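Local coordinates for protein isoaspartyl dipeptidase (Fervidobacterium islandicum, PDB 7CDH) that probably hydrolyses isoaspartyl (beta-aspartyl) dipeptides as a zinc-dependent M38 metallopeptidase of the amidohydrolase family, with a likely role in the repair of damaged proteins, at residues G199-G202 against I203-F207; M225-S228 against R229-E233. All coordinates share one frame; numbering follows the deposited sequence.

Interaction 1: residues G199-G202 against I203-F207; sequences GKRG and IEYLF
R201 and E204 close a type II' beta turn that leads into helix 204-212, part of the beta-alpha repeat of an amidohydrolase TIM barrel. The turn is held by one backbone bond, E204 N to R201 O at 3.0 Å, nearly straight at the hydrogen (163°). The side chains of the same two residues meet without forming a salt bridge. E204 reaches back so that OE2 lies 3.7 Å from R201 CG, against the aliphatic stem, while OE2 and R201 NE remain 5.6 Å apart. R201 has CG beside the backbone N (chi1 -74°), and the bend at chi3 turns the guanidinium away from the E204 carboxylate; it forms a salt bridge with E214 of the second subunit and bonds a glycerol through NE. One step outward, a type I turn from G199 to G202 precedes the first, and the two overlap at R201 and G202. The positive phi of G202 (45°) favours glycine. I203 sits at the N-cap position, its N bonded to Q234 OE1. G202 O accepts from S160 OG and also from a water that carries the link on to the helix's first turn: the water oxygen lies 2.8 Å from G202 O and 3.1 Å from Y205 N, whose amide it satisfies.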
loop_
_atom_site.group_PDB
_atom_site.type_symbol
_atom_site.label_atom_id
_atom_site.label_comp_id
_atom_site.label_asym_id
_atom_site.label_seq_id
_atom_site.Cartn_x
_atom_site.Cartn_y
_atom_site.Cartn_z
ATOM N N GLY A 199 -8.381 0.402 36.420
ATOM C CA GLY A 199 -9.678 0.964 36.022
ATOM C C GLY A 199 -10.851 0.158 36.567
ATOM O O GLY A 199 -10.733 -1.075 36.724
ATOM N N LYS A 200 -11.982 0.824 36.776
ATOM C CA LYS A 200 -13.159 0.257 37.483
ATOM C C LYS A 200 -13.732 -0.899 36.670
ATOM O O LYS A 200 -14.260 -1.811 37.271
ATOM C CB LYS A 200 -14.182 1.353 37.801
ATOM C CG LYS A 200 -13.793 2.194 39.012
ATOM C CD LYS A 200 -14.821 3.255 39.363
ATOM C CE LYS A 200 -14.211 4.600 39.718
ATOM N NZ LYS A 200 -14.947 5.712 39.066
ATOM N N ARG A 201 -13.588 -0.896 35.357
ATOM C CA ARG A 201 -14.123 -1.975 34.492
ATOM C C ARG A 201 -13.392 -3.305 34.743
ATOM O O ARG A 201 -13.967 -4.336 34.419
ATOM C CB ARG A 201 -14.039 -1.539 33.031
ATOM C CG ARG A 201 -15.068 -0.486 32.632
ATOM C CD ARG A 201 -14.849 0.077 31.234
ATOM N NE ARG A 201 -13.602 0.840 31.149
ATOM C CZ ARG A 201 -13.153 1.492 30.070
ATOM N NH1 ARG A 201 -13.869 1.499 28.959
ATOM N NH2 ARG A 201 -11.995 2.144 30.114
ATOM N N GLY A 202 -12.186 -3.327 35.307
ATOM C CA GLY A 202 -11.443 -4.587 35.558
ATOM C C GLY A 202 -11.491 -5.532 34.357
ATOM O O GLY A 202 -11.186 -5.071 33.262
ATOM N N ILE A 203 -11.896 -6.798 34.555
ATOM C CA ILE A 203 -11.999 -7.851 33.517
ATOM C C ILE A 203 -13.453 -8.068 33.057
ATOM O O ILE A 203 -13.751 -9.177 32.579
ATOM C CB ILE A 203 -11.331 -9.157 33.972
ATOM C CG1 ILE A 203 -11.939 -9.759 35.243
ATOM C CG2 ILE A 203 -9.818 -8.961 34.088
ATOM C CD1 ILE A 203 -11.492 -11.215 35.514
ATOM N N GLU A 204 -14.287 -7.029 33.054
ATOM C CA GLU A 204 -15.617 -6.992 32.370
ATOM C C GLU A 204 -15.559 -7.685 30.986
ATOM O O GLU A 204 -16.327 -8.623 30.712
ATOM C CB GLU A 204 -16.023 -5.531 32.203
ATOM C CG GLU A 204 -17.494 -5.220 32.360
ATOM C CD GLU A 204 -17.697 -3.738 32.691
ATOM O OE1 GLU A 204 -17.828 -3.395 33.918
ATOM O OE2 GLU A 204 -17.663 -2.913 31.735
ATOM N N TYR A 205 -14.696 -7.229 30.089
ATOM C CA TYR A 205 -14.623 -7.745 28.701
ATOM C C TYR A 205 -14.423 -9.259 28.693
ATOM O O TYR A 205 -14.929 -9.895 27.756
ATOM C CB TYR A 205 -13.459 -7.090 27.962
ATOM C CG TYR A 205 -13.695 -5.680 27.496
ATOM C CD1 TYR A 205 -14.958 -5.112 27.447
ATOM C CD2 TYR A 205 -12.631 -4.941 27.028
ATOM C CE1 TYR A 205 -15.155 -3.827 26.965
ATOM C CE2 TYR A 205 -12.808 -3.658 26.543
ATOM C CZ TYR A 205 -14.070 -3.100 26.505
ATOM O OH TYR A 205 -14.184 -1.841 26.011
ATOM N N LEU A 206 -13.684 -9.814 29.661
ATOM C CA LEU A 206 -13.378 -11.273 29.683
ATOM C C LEU A 206 -14.673 -12.054 29.949
ATOM O O LEU A 206 -14.919 -13.072 29.244
ATOM C CB LEU A 206 -12.261 -11.589 30.681
ATOM C CG LEU A 206 -10.839 -11.407 30.143
ATOM C CD1 LEU A 206 -10.549 -9.965 29.791
ATOM C CD2 LEU A 206 -9.809 -11.882 31.150
ATOM N N PHE A 207 -15.497 -11.558 30.866
ATOM C CA PHE A 207 -16.829 -12.120 31.188
ATOM C C PHE A 207 -17.739 -11.940 29.973
ATOM O O PHE A 207 -18.481 -12.914 29.652
ATOM C CB PHE A 207 -17.390 -11.496 32.469
ATOM C CG PHE A 207 -16.711 -11.997 33.722
ATOM C CD1 PHE A 207 -16.777 -13.333 34.073
ATOM C CD2 PHE A 207 -16.009 -11.142 34.551
ATOM C CE1 PHE A 207 -16.152 -13.797 35.219
ATOM C CE2 PHE A 207 -15.397 -11.608 35.700
ATOM C CZ PHE A 207 -15.448 -12.939 36.020
HETATM O O HOH W 1 -12.414 -5.292 30.808
#

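Interaction 2: residues M225-S228 against R229-E233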
loop_
_atom_site.group_PDB
_atom_site.type_symbol
_atom_site.label_atom_id
_atom_site.label_comp_id
_atom_site.label_asym_id
_atom_site.label_seq_id
_atom_site.Cartn_x
_atom_site.Cartn_y
_atom_site.Cartn_z
ATOM N N MET A 225 -3.491 -9.553 38.395
ATOM C CA MET A 225 -4.787 -9.905 39.016
ATOM C C MET A 225 -4.707 -9.897 40.554
ATOM O O MET A 225 -5.753 -10.003 41.134
ATOM C CB MET A 225 -5.242 -11.253 38.471
ATOM C CG MET A 225 -5.657 -11.107 37.021
ATOM S SD MET A 225 -6.958 -9.873 36.758
ATOM C CE MET A 225 -8.338 -10.679 37.569
ATOM N N SER A 226 -3.549 -9.624 41.168
ATOM C CA SER A 226 -3.439 -9.302 42.617
ATOM C C SER A 226 -3.269 -7.796 42.839
ATOM O O SER A 226 -3.000 -7.411 43.938
ATOM C CB SER A 226 -2.345 -10.098 43.303
ATOM O OG SER A 226 -1.053 -9.819 42.778
ATOM N N ARG A 227 -3.468 -6.957 41.833
ATOM C CA ARG A 227 -3.291 -5.483 41.941
ATOM C C ARG A 227 -4.164 -4.950 43.091
ATOM O O ARG A 227 -3.741 -4.033 43.786
ATOM C CB ARG A 227 -3.599 -4.893 40.562
ATOM C CG ARG A 227 -3.756 -3.384 40.501
ATOM C CD ARG A 227 -4.335 -2.920 39.168
ATOM N NE ARG A 227 -3.527 -3.310 38.028
ATOM C CZ ARG A 227 -2.354 -2.763 37.710
ATOM N NH1 ARG A 227 -1.675 -3.198 36.656
ATOM N NH2 ARG A 227 -1.846 -1.806 38.463
ATOM N N SER A 228 -5.346 -5.514 43.306
ATOM C CA SER A 228 -6.255 -5.144 44.421
ATOM C C SER A 228 -7.075 -6.362 44.860
ATOM O O SER A 228 -7.276 -7.288 44.018
ATOM C CB SER A 228 -7.150 -4.011 44.018
ATOM O OG SER A 228 -8.272 -4.475 43.285
ATOM N N ARG A 229 -7.537 -6.374 46.117
ATOM C CA ARG A 229 -8.463 -7.437 46.605
ATOM C C ARG A 229 -9.676 -7.472 45.664
ATOM O O ARG A 229 -10.097 -8.560 45.317
ATOM C CB ARG A 229 -8.893 -7.280 48.076
ATOM C CG ARG A 229 -9.739 -8.459 48.559
ATOM C CD ARG A 229 -10.031 -8.644 50.044
ATOM N NE ARG A 229 -8.887 -9.129 50.815
ATOM C CZ ARG A 229 -8.033 -8.353 51.504
ATOM N NH1 ARG A 229 -8.175 -7.037 51.533
ATOM N NH2 ARG A 229 -7.026 -8.898 52.166
ATOM N N LYS A 230 -10.219 -6.324 45.265
ATOM C CA LYS A 230 -11.452 -6.279 44.439
ATOM C C LYS A 230 -11.161 -6.968 43.091
ATOM O O LYS A 230 -11.952 -7.847 42.668
ATOM C CB LYS A 230 -11.958 -4.838 44.333
ATOM C CG LYS A 230 -13.307 -4.696 43.636
ATOM C CD LYS A 230 -14.120 -3.462 44.048
ATOM C CE LYS A 230 -14.984 -2.903 42.932
ATOM N NZ LYS A 230 -14.298 -1.820 42.182
ATOM N N LEU A 231 -10.034 -6.659 42.449
ATOM C CA LEU A 231 -9.686 -7.320 41.166
ATOM C C LEU A 231 -9.452 -8.817 41.395
ATOM O O LEU A 231 -9.885 -9.634 40.538
ATOM C CB LEU A 231 -8.452 -6.679 40.529
ATOM C CG LEU A 231 -8.102 -7.218 39.151
ATOM C CD1 LEU A 231 -9.329 -7.260 38.250
ATOM C CD2 LEU A 231 -6.997 -6.395 38.533
ATOM N N PHE A 232 -8.752 -9.185 42.463
ATOM C CA PHE A 232 -8.438 -10.610 42.722
ATOM C C PHE A 232 -9.728 -11.402 42.954
ATOM O O PHE A 232 -9.829 -12.550 42.431
ATOM C CB PHE A 232 -7.439 -10.775 43.855
ATOM C CG PHE A 232 -7.157 -12.219 44.138
ATOM C CD1 PHE A 232 -6.459 -12.984 43.222
ATOM C CD2 PHE A 232 -7.649 -12.829 45.289
ATOM C CE1 PHE A 232 -6.178 -14.319 43.488
ATOM C CE2 PHE A 232 -7.391 -14.166 45.535
ATOM C CZ PHE A 232 -6.641 -14.904 44.648
ATOM N N GLU A 233 -10.729 -10.816 43.606
ATOM C CA GLU A 233 -12.006 -11.547 43.803
ATOM C C GLU A 233 -12.773 -11.620 42.459
ATOM O O GLU A 233 -13.326 -12.697 42.176
ATOM C CB GLU A 233 -12.669 -11.117 45.124
ATOM C CG GLU A 233 -13.193 -9.695 45.222
ATOM C CD GLU A 233 -13.682 -9.320 46.628
ATOM O OE1 GLU A 233 -14.766 -8.663 46.754
ATOM O OE2 GLU A 233 -12.980 -9.693 47.614
#
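S228 caps helix 229-240 of the TIM barrel: its OG accepts from L231 N at 2.9 Å, almost straight at the hydrogen (170°). This N-cap depends on OG lying between the backbone N and the carbonyl carbon (chi1 83°), which brings the hydroxyl over the first turn. S228 O takes F232 N at 2.9 Å, so hydroxyl and carbonyl of one residue together hold two successive helix amides. The tight side is apolar. M225 folds back through bends at chi2 and chi3 and crosses L231 at about a right angle, with SD 3.8 Å from L231 CG and CE 3.6 Å from L231 CD1. V196 of strand 191-196 touches both side chains. Cutting L231 back to an alanine is likely to open a gap beside the M225 thioether and leave its methyl end freer to turn. Next to this pair, M225 O approaches the F232 ring at its edge and in its plane, 3.7 Å from CD1, while L247 and A267 pack on F232. The looser, solvent side is formed by R229 and K230, whose exposed chains lead off the helix: R229 forms a salt bridge with E261, and K230 NZ bonds a glycerol. On this side the side chains touch lightly: K230 CB lies 3.8 Å from S228 OG.

How the interactions relate
Interaction 1 precedes interaction 2 along the chain, and their centres lie 12 Å apart. Each joins a loop to a helix start: residues 199-207 lead from strand 191-196 into helix 204-212, and residues 225-233 from strand 220-223 into helix 229-240. The two strands are parallel neighbours in the barrel sheet, making these successive beta-alpha connections. They touch through packing of I203 CD1 on M225 CE, 3.8 Å apart, and both reach V196. Zinc ligands H195 and H224 lie just upstream, but interaction 2 comes nearer the metals (R227 side chain about 6 Å from a zinc ion, I203 side chain about 12 Å). No other chain of the assembly touches 225-233; 199-207 lies at a subunit contact.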